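Local coordinates for protein Rv1364c/MT1410 (Mycobacterium tuberculosis, PDB 3KE6) that probably couples a PP2C-type serine phosphatase to an anti-sigma-factor kinase, controlling sigma factor activity through the phosphorylation state of an antagonist protein, at residues A103-D108 with T168-R173; R109-K112 with S117-A120; E283-I288 with S293-I298. One frame throughout, in Å; residues are numbered along the deposited sequence.

Interaction 1. Residues A103-D108 with T168-R173; sequences ALEAVD and TGFPVR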
loop_
_atom_site.group_PDB
_atom_site.type_symbol
_atom_site.label_atom_id
_atom_site.label_comp_id
_atom_site.label_asym_id
_atom_site.label_seq_id
_atom_site.Cartn_x
_atom_site.Cartn_y
_atom_site.Cartn_z
ATOM N N ALA A 103 8.515 -12.283 -13.273
ATOM C CA ALA A 103 9.294 -11.735 -12.158
ATOM C C ALA A 103 9.762 -12.868 -11.250
ATOM O O ALA A 103 10.941 -12.976 -10.919
ATOM C CB ALA A 103 8.477 -10.698 -11.371
ATOM N N LEU A 104 8.828 -13.717 -10.852
ATOM C CA LEU A 104 9.159 -14.841 -10.001
ATOM C C LEU A 104 10.248 -15.727 -10.602
ATOM O O LEU A 104 11.123 -16.215 -9.886
ATOM C CB LEU A 104 7.917 -15.674 -9.727
ATOM C CG LEU A 104 7.025 -15.211 -8.579
ATOM C CD1 LEU A 104 5.882 -16.225 -8.412
ATOM C CD2 LEU A 104 7.819 -15.045 -7.274
ATOM N N GLU A 105 10.189 -15.926 -11.914
ATOM C CA GLU A 105 11.167 -16.747 -12.630
ATOM C C GLU A 105 12.550 -16.102 -12.712
ATOM O O GLU A 105 13.569 -16.808 -12.763
ATOM C CB GLU A 105 10.667 -17.056 -14.052
ATOM C CG GLU A 105 9.488 -18.031 -14.107
ATOM C CD GLU A 105 8.998 -18.302 -15.518
ATOM O OE1 GLU A 105 9.301 -17.501 -16.439
ATOM O OE2 GLU A 105 8.313 -19.335 -15.701
ATOM N N ALA A 106 12.584 -14.766 -12.752
ATOM C CA ALA A 106 13.850 -14.031 -12.744
ATOM C C ALA A 106 14.525 -14.250 -11.396
ATOM O O ALA A 106 15.747 -14.439 -11.320
ATOM C CB ALA A 106 13.624 -12.541 -12.992
ATOM N N VAL A 107 13.705 -14.255 -10.349
ATOM C CA VAL A 107 14.190 -14.365 -8.992
ATOM C C VAL A 107 14.689 -15.763 -8.751
ATOM O O VAL A 107 15.733 -15.959 -8.147
ATOM C CB VAL A 107 13.078 -14.047 -7.980
ATOM C CG1 VAL A 107 13.560 -14.290 -6.562
ATOM C CG2 VAL A 107 12.572 -12.594 -8.161
ATOM N N ASP A 108 13.937 -16.741 -9.239
ATOM C CA ASP A 108 14.284 -18.124 -9.044
ATOM C C ASP A 108 15.625 -18.432 -9.705
ATOM O O ASP A 108 16.446 -19.172 -9.163
ATOM C CB ASP A 108 13.176 -19.020 -9.611
ATOM C CG ASP A 108 13.378 -20.511 -9.286
ATOM O OD1 ASP A 108 13.639 -20.855 -8.116
ATOM O OD2 ASP A 108 13.255 -21.341 -10.210
ATOM N N THR A 168 9.569 -26.399 -9.994
ATOM C CA THR A 168 8.142 -26.601 -10.176
ATOM C C THR A 168 7.588 -25.623 -11.208
ATOM O O THR A 168 6.524 -25.864 -11.786
ATOM C CB THR A 168 7.395 -26.396 -8.857
ATOM O OG1 THR A 168 6.044 -26.845 -8.989
ATOM C CG2 THR A 168 7.409 -24.934 -8.485
ATOM N N GLY A 169 8.316 -24.529 -11.443
ATOM C CA GLY A 169 7.837 -23.440 -12.283
ATOM C C GLY A 169 7.066 -22.504 -11.389
ATOM O O GLY A 169 7.226 -22.550 -10.168
ATOM N N PHE A 170 6.239 -21.650 -11.988
ATOM C CA PHE A 170 5.440 -20.677 -11.232
ATOM C C PHE A 170 4.078 -20.451 -11.873
ATOM O O PHE A 170 3.775 -19.346 -12.328
ATOM C CB PHE A 170 6.188 -19.358 -11.105
ATOM C CG PHE A 170 7.419 -19.455 -10.275
ATOM C CD1 PHE A 170 7.355 -19.288 -8.899
ATOM C CD2 PHE A 170 8.648 -19.725 -10.862
ATOM C CE1 PHE A 170 8.496 -19.387 -8.119
ATOM C CE2 PHE A 170 9.796 -19.819 -10.090
ATOM C CZ PHE A 170 9.720 -19.653 -8.715
ATOM N N PRO A 171 3.251 -21.507 -11.915
ATOM C CA PRO A 171 1.873 -21.405 -12.399
ATOM C C PRO A 171 1.038 -20.428 -11.579
ATOM O O PRO A 171 1.319 -20.222 -10.397
ATOM C CB PRO A 171 1.341 -22.835 -12.253
ATOM C CG PRO A 171 2.274 -23.514 -11.315
ATOM C CD PRO A 171 3.597 -22.882 -11.518
ATOM N N VAL A 172 0.026 -19.832 -12.205
ATOM C CA VAL A 172 -0.743 -18.741 -11.591
ATOM C C VAL A 172 -2.248 -18.937 -11.776
ATOM O O VAL A 172 -2.679 -19.427 -12.808
ATOM C CB VAL A 172 -0.355 -17.349 -12.178
ATOM C CG1 VAL A 172 1.029 -16.922 -11.700
ATOM C CG2 VAL A 172 -0.421 -17.347 -13.697
ATOM N N ARG A 173 -3.034 -18.555 -10.774
ATOM C CA ARG A 173 -4.494 -18.663 -10.834
ATOM C C ARG A 173 -5.100 -17.283 -10.696
ATOM O O ARG A 173 -4.391 -16.326 -10.416
ATOM C CB ARG A 173 -5.032 -19.535 -9.699
ATOM C CG ARG A 173 -4.735 -21.001 -9.800
ATOM C CD ARG A 173 -5.396 -21.767 -8.647
ATOM N NE ARG A 173 -6.736 -22.252 -8.987
ATOM C CZ ARG A 173 -7.880 -21.575 -8.838
ATOM N NH1 ARG A 173 -7.913 -20.345 -8.344
ATOM N NH2 ARG A 173 -9.021 -22.150 -9.195
#

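Interaction 2. Residues R109-K112 with S117-A120; sequences RFHK and SKSA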
loop_
_atom_site.group_PDB
_atom_site.type_symbol
_atom_site.label_atom_id
_atom_site.label_comp_id
_atom_site.label_asym_id
_atom_site.label_seq_id
_atom_site.Cartn_x
_atom_site.Cartn_y
_atom_site.Cartn_z
ATOM N N ARG A 109 15.845 -17.865 -10.877
ATOM C CA ARG A 109 17.122 -18.034 -11.548
ATOM C C ARG A 109 18.234 -17.279 -10.797
ATOM O O ARG A 109 19.374 -17.747 -10.742
ATOM C CB ARG A 109 17.032 -17.603 -13.023
ATOM C CG ARG A 109 16.265 -18.605 -13.920
ATOM C CD ARG A 109 16.475 -18.336 -15.433
ATOM N NE ARG A 109 16.153 -16.958 -15.782
ATOM C CZ ARG A 109 14.924 -16.486 -16.004
ATOM N NH1 ARG A 109 14.756 -15.188 -16.274
ATOM N NH2 ARG A 109 13.860 -17.289 -15.952
ATOM N N PHE A 110 17.895 -16.130 -10.216
ATOM C CA PHE A 110 18.840 -15.335 -9.422
ATOM C C PHE A 110 19.299 -16.052 -8.154
ATOM O O PHE A 110 20.450 -15.917 -7.748
ATOM C CB PHE A 110 18.211 -13.988 -9.042
ATOM C CG PHE A 110 19.105 -13.096 -8.211
ATOM C CD1 PHE A 110 20.398 -12.836 -8.593
ATOM C CD2 PHE A 110 18.629 -12.487 -7.062
ATOM C CE1 PHE A 110 21.204 -11.998 -7.836
ATOM C CE2 PHE A 110 19.440 -11.653 -6.301
ATOM C CZ PHE A 110 20.718 -11.404 -6.687
ATOM N N HIS A 111 18.416 -16.826 -7.537
ATOM C CA HIS A 111 18.725 -17.444 -6.240
ATOM C C HIS A 111 20.100 -18.170 -6.205
ATOM O O HIS A 111 20.817 -18.086 -5.217
ATOM C CB HIS A 111 17.554 -18.334 -5.768
ATOM C CG HIS A 111 17.727 -19.792 -6.047
ATOM N ND1 HIS A 111 17.163 -20.413 -7.140
ATOM C CD2 HIS A 111 18.380 -20.762 -5.358
ATOM C CE1 HIS A 111 17.474 -21.699 -7.122
ATOM N NE2 HIS A 111 18.211 -21.936 -6.051
ATOM N N LYS A 112 20.494 -18.813 -7.298
ATOM C CA LYS A 112 21.819 -19.454 -7.387
ATOM C C LYS A 112 22.956 -18.590 -6.820
ATOM O O LYS A 112 23.937 -19.121 -6.264
ATOM C CB LYS A 112 22.191 -19.776 -8.848
ATOM C CG LYS A 112 21.196 -20.605 -9.662
ATOM C CD LYS A 112 21.892 -21.200 -10.910
ATOM C CE LYS A 112 20.909 -21.617 -12.025
ATOM N NZ LYS A 112 20.171 -20.449 -12.642
ATOM N N SER A 117 19.171 -18.704 -0.051
ATOM C CA SER A 117 17.907 -18.313 -0.678
ATOM C C SER A 117 17.071 -19.495 -1.147
ATOM O O SER A 117 15.901 -19.316 -1.472
ATOM C CB SER A 117 18.157 -17.370 -1.863
ATOM O OG SER A 117 19.022 -17.952 -2.821
ATOM N N LYS A 118 17.671 -20.685 -1.209
ATOM C CA LYS A 118 16.956 -21.872 -1.643
ATOM C C LYS A 118 15.886 -22.205 -0.616
ATOM O O LYS A 118 16.146 -22.208 0.594
ATOM C CB LYS A 118 17.896 -23.075 -1.817
ATOM C CG LYS A 118 17.227 -24.304 -2.478
ATOM C CD LYS A 118 18.249 -25.203 -3.186
ATOM C CE LYS A 118 17.603 -26.277 -4.098
ATOM N NZ LYS A 118 17.335 -25.827 -5.527
ATOM N N SER A 119 14.682 -22.468 -1.123
ATOM C CA SER A 119 13.525 -22.819 -0.313
ATOM C C SER A 119 12.895 -21.611 0.394
ATOM O O SER A 119 11.926 -21.765 1.148
ATOM C CB SER A 119 13.861 -23.933 0.672
ATOM O OG SER A 119 14.429 -25.038 -0.022
ATOM N N ALA A 120 13.412 -20.409 0.139
ATOM C CA ALA A 120 12.621 -19.219 0.403
ATOM C C ALA A 120 11.272 -19.436 -0.270
ATOM O O ALA A 120 11.221 -19.990 -1.377
ATOM C CB ALA A 120 13.288 -17.986 -0.167
#

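Interaction 3. Residues E283-I288 with S293-I298; sequences EWLAEI and SDIADI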
loop_
_atom_site.group_PDB
_atom_site.type_symbol
_atom_site.label_atom_id
_atom_site.label_comp_id
_atom_site.label_asym_id
_atom_site.label_seq_id
_atom_site.Cartn_x
_atom_site.Cartn_y
_atom_site.Cartn_z
ATOM N N GLU A 283 -12.027 16.881 3.504
ATOM C CA GLU A 283 -13.028 15.853 3.274
ATOM C C GLU A 283 -12.458 14.832 2.306
ATOM O O GLU A 283 -12.388 13.644 2.593
ATOM C CB GLU A 283 -14.298 16.409 2.630
ATOM C CG GLU A 283 -15.157 17.252 3.505
ATOM C CD GLU A 283 -16.571 17.466 2.926
ATOM O OE1 GLU A 283 -16.986 16.679 2.032
ATOM O OE2 GLU A 283 -17.279 18.397 3.397
ATOM N N TRP A 284 -12.061 15.340 1.150
ATOM C CA TRP A 284 -11.615 14.531 0.037
ATOM C C TRP A 284 -10.519 13.559 0.428
ATOM O O TRP A 284 -10.604 12.380 0.091
ATOM C CB TRP A 284 -11.116 15.439 -1.096
ATOM C CG TRP A 284 -10.785 14.688 -2.323
ATOM C CD1 TRP A 284 -11.657 14.053 -3.163
ATOM C CD2 TRP A 284 -9.479 14.479 -2.858
ATOM N NE1 TRP A 284 -10.960 13.464 -4.183
ATOM C CE2 TRP A 284 -9.619 13.720 -4.012
ATOM C CE3 TRP A 284 -8.186 14.863 -2.448
ATOM C CZ2 TRP A 284 -8.527 13.307 -4.759
ATOM C CZ3 TRP A 284 -7.098 14.461 -3.190
ATOM C CH2 TRP A 284 -7.271 13.698 -4.335
ATOM N N LEU A 285 -9.499 14.055 1.141
ATOM C CA LEU A 285 -8.337 13.221 1.478
ATOM C C LEU A 285 -8.697 12.182 2.537
ATOM O O LEU A 285 -8.093 11.110 2.594
ATOM C CB LEU A 285 -7.158 14.054 1.952
ATOM C CG LEU A 285 -6.498 14.907 0.889
ATOM C CD1 LEU A 285 -5.740 16.033 1.542
ATOM C CD2 LEU A 285 -5.569 14.069 0.048
ATOM N N ALA A 286 -9.692 12.491 3.348
ATOM C CA ALA A 286 -10.242 11.498 4.279
ATOM C C ALA A 286 -10.906 10.362 3.487
ATOM O O ALA A 286 -10.743 9.207 3.827
ATOM C CB ALA A 286 -11.244 12.151 5.277
ATOM N N GLU A 287 -11.663 10.697 2.449
ATOM C CA GLU A 287 -12.334 9.688 1.617
ATOM C C GLU A 287 -11.280 8.857 0.919
ATOM O O GLU A 287 -11.371 7.649 0.898
ATOM C CB GLU A 287 -13.258 10.350 0.572
ATOM C CG GLU A 287 -14.641 10.715 1.091
ATOM C CD GLU A 287 -15.423 11.659 0.157
ATOM O OE1 GLU A 287 -16.517 11.251 -0.318
ATOM O OE2 GLU A 287 -14.969 12.807 -0.091
ATOM N N ILE A 288 -10.266 9.525 0.373
ATOM C CA ILE A 288 -9.135 8.842 -0.237
ATOM C C ILE A 288 -8.475 7.856 0.723
ATOM O O ILE A 288 -8.002 6.807 0.287
ATOM C CB ILE A 288 -8.017 9.845 -0.662
ATOM C CG1 ILE A 288 -8.468 10.725 -1.822
ATOM C CG2 ILE A 288 -6.763 9.137 -1.059
ATOM C CD1 ILE A 288 -9.386 10.037 -2.743
ATOM N N SER A 293 -0.132 13.088 8.106
ATOM C CA SER A 293 1.086 13.751 7.628
ATOM C C SER A 293 0.962 14.144 6.194
ATOM O O SER A 293 1.389 15.236 5.830
ATOM C CB SER A 293 2.318 12.854 7.763
ATOM O OG SER A 293 2.672 12.704 9.122
ATOM N N ASP A 294 0.432 13.247 5.358
ATOM C CA ASP A 294 0.240 13.563 3.948
ATOM C C ASP A 294 -0.828 14.630 3.829
ATOM O O ASP A 294 -0.671 15.574 3.029
ATOM C CB ASP A 294 -0.169 12.335 3.138
ATOM C CG ASP A 294 0.981 11.326 2.960
ATOM O OD1 ASP A 294 2.159 11.750 3.033
ATOM O OD2 ASP A 294 0.702 10.106 2.777
ATOM N N ILE A 295 -1.908 14.497 4.616
ATOM C CA ILE A 295 -2.954 15.488 4.597
ATOM C C ILE A 295 -2.356 16.833 4.962
ATOM O O ILE A 295 -2.575 17.797 4.282
ATOM C CB ILE A 295 -4.097 15.143 5.535
ATOM C CG1 ILE A 295 -4.811 13.887 5.016
ATOM C CG2 ILE A 295 -5.105 16.317 5.651
ATOM C CD1 ILE A 295 -5.956 13.367 5.931
ATOM N N ALA A 296 -1.550 16.894 6.005
ATOM C CA ALA A 296 -1.032 18.178 6.473
ATOM C C ALA A 296 -0.160 18.839 5.381
ATOM O O ALA A 296 -0.302 20.042 5.079
ATOM C CB ALA A 296 -0.250 17.997 7.760
ATOM N N ASP A 297 0.720 18.044 4.782
ATOM C CA ASP A 297 1.547 18.526 3.692
ATOM C C ASP A 297 0.709 19.104 2.557
ATOM O O ASP A 297 0.876 20.259 2.173
ATOM C CB ASP A 297 2.420 17.406 3.144
ATOM C CG ASP A 297 3.544 17.084 4.034
ATOM O OD1 ASP A 297 3.999 17.987 4.764
ATOM O OD2 ASP A 297 3.985 15.919 4.026
ATOM N N ILE A 298 -0.179 18.289 2.020
ATOM C CA ILE A 298 -0.882 18.645 0.809
ATOM C C ILE A 298 -1.811 19.847 1.082
ATOM O O ILE A 298 -1.866 20.805 0.278
ATOM C CB ILE A 298 -1.683 17.466 0.299
ATOM C CG1 ILE A 298 -0.753 16.353 -0.213
ATOM C CG2 ILE A 298 -2.605 17.899 -0.763
ATOM C CD1 ILE A 298 -1.469 14.965 -0.476
#

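Interaction 1. Residues A103-D108 with T168-R173
In the PP2C-type phosphatase domain, the aromatic ring of Phe170 plugs the loop before strand 173-176 into the flank of helix 100-110, where it meets Leu104 and Glu105 and, one turn on, Asp108. Leu104 lies over one face of the ring. Its CB sits 3.9 Å from the centroid of the Phe170 ring and 19° off the ring normal, a CH-pi contact displaced toward the rim, while Leu104 CD1 reaches Phe170 CD1 at 3.4 Å. Asp108 instead comes to the ring's edge, with its CB 3.5 Å from Phe170 CE2. Because Asp108 CG is anti to the backbone N (chi1 -173°), it follows CB along this edge, 3.7 Å from Phe170 CE2 and close to the plane of the ring. The carboxylate stands steeply to that plane, the two being 75° apart. The aliphatic part of Glu105 runs past the ring in the opposite direction, its CG 3.8 Å from Phe170 CD2.

Behind the contact, Leu104 also touches Met122, Val124 and Cys137, and Phe170 touches Ala139, so helix and loop are both packed on the antiparallel sheet that includes strands 121-128 and 133-139. Asp108 OD1 accepts a hydrogen bond from the backbone N of Gly165, which helps to fix the carboxylate.

No hydrogen bond joins the two segments. The attachment rests on dispersion over the ring face, probably helped by weak electrostatic attraction between the electropositive ring edge and the Asp108 carboxylate.

Interaction 2. Residues R109-K112 with S117-A120
His111 and Ser117 meet where the chain leaves helix 100-110 and doubles back toward strand 121-128, with the Ser117 hydroxyl set beside the edge of the imidazole. Ser117 OG lies near the ring plane, 3.3 Å from His111 CB and 3.8 Å from His111 CD2, and is also 3.0 Å from the backbone O of His111. What puts it there is the torsion of the serine: OG stands between the backbone N and the carbonyl carbon (chi1 57°), which turns it toward the His111 backbone.

The histidine is turned back on its own segment. Its ND1 donates a hydrogen bond to the carbonyl O of Asp108, and this bond helps to fix the rotation of the ring. NE2, at the far end of the imidazole, has the Lys118 ammonium as its neighbour. The lysine chain bends at its last torsion (chi4 88°), and NZ arrives obliquely to the ring, 4.0 Å from His111 NE2, without bonding to it; the ammonium instead donates to the carbonyl O of Gly165.

Ser117 to Ala120 form a type II beta turn, closed by the bond from Ala120 N to Ser117 O at 3.2 Å, with Ser119 in the left-handed corner position. Ser117 also touches Val82 and Leu86 of helix 77-95.

ND1 carries a hydrogen, since it donates to a carbonyl. Separately, the nearby lysine ammonium would probably disfavour a further proton at NE2, so a neutral histidine with its hydrogen on ND1 fits these surroundings.

Interaction 3. Residues E283-I288 with S293-I298
Leu285 and Ile295 bring together helices 273-288 and 292-312 of the histidine-kinase-like ATPase domain, a GHKL (Bergerat-type) alpha/beta sandwich in which helices pack against one face of a sheet. The closest approach is Leu285 CB against Ile295 CG1 at 3.9 Å. The two side chains slide past one another in opposite directions, and Leu285 CD1 comes to 4.2 Å from Ile295 CG2. That methyl lies between Ile295 and Ile298, close to the CG2 of each, while the other branch of the leucine meets the next turn of the partner helix, Leu285 CD2 lying 4.2 Å from Ile298 CD1. In Ile295, CG1 is anti to the carbonyl carbon (chi1 -67°), which swings this branch out toward the leucine while CG2 is anti to the backbone N.

Around this apolar seam, both helices are seated on the sheet. Ile288 touches Leu328 and Leu385, and Ile298 touches His383. Trp284, on the neighbouring flank of helix 273-288, has Ile288 CG1 centred over one face of its indole, 3.8 Å above the plane, and touches Ala326; its NE1 donates to the carbonyl O of Pro261.

The second helix is anchored by polar bonds as well. In this family the helix corresponding to 292-312 probably carries the N-box of the nucleotide site. Its Asp294 uses both carboxylate oxygens: OD1 accepts a hydrogen bond from His383 NE2, and OD2 accepts one from the backbone N of Ser386.

Interactions 1 and 2 sit on consecutive parts of helix 100-110 and its exit, their centres 12 Å apart. Asp108 belongs to interaction 1 by its side chain and serves interaction 2 by its carbonyl. Gly165 serves both, through its N to Asp108 and its O to Lys118. In interaction 2 the Ser117 side chain lies about 12 Å from a bound manganese ion; the manganese ions are held by Asp71, Val72, Asp188 and Asp247. Interaction 3 belongs to the ATPase domain on the opposite side of the chain's centre, its nearest atoms about 26 Å from interaction 1 and about 30 Å from interaction 2, with no touch.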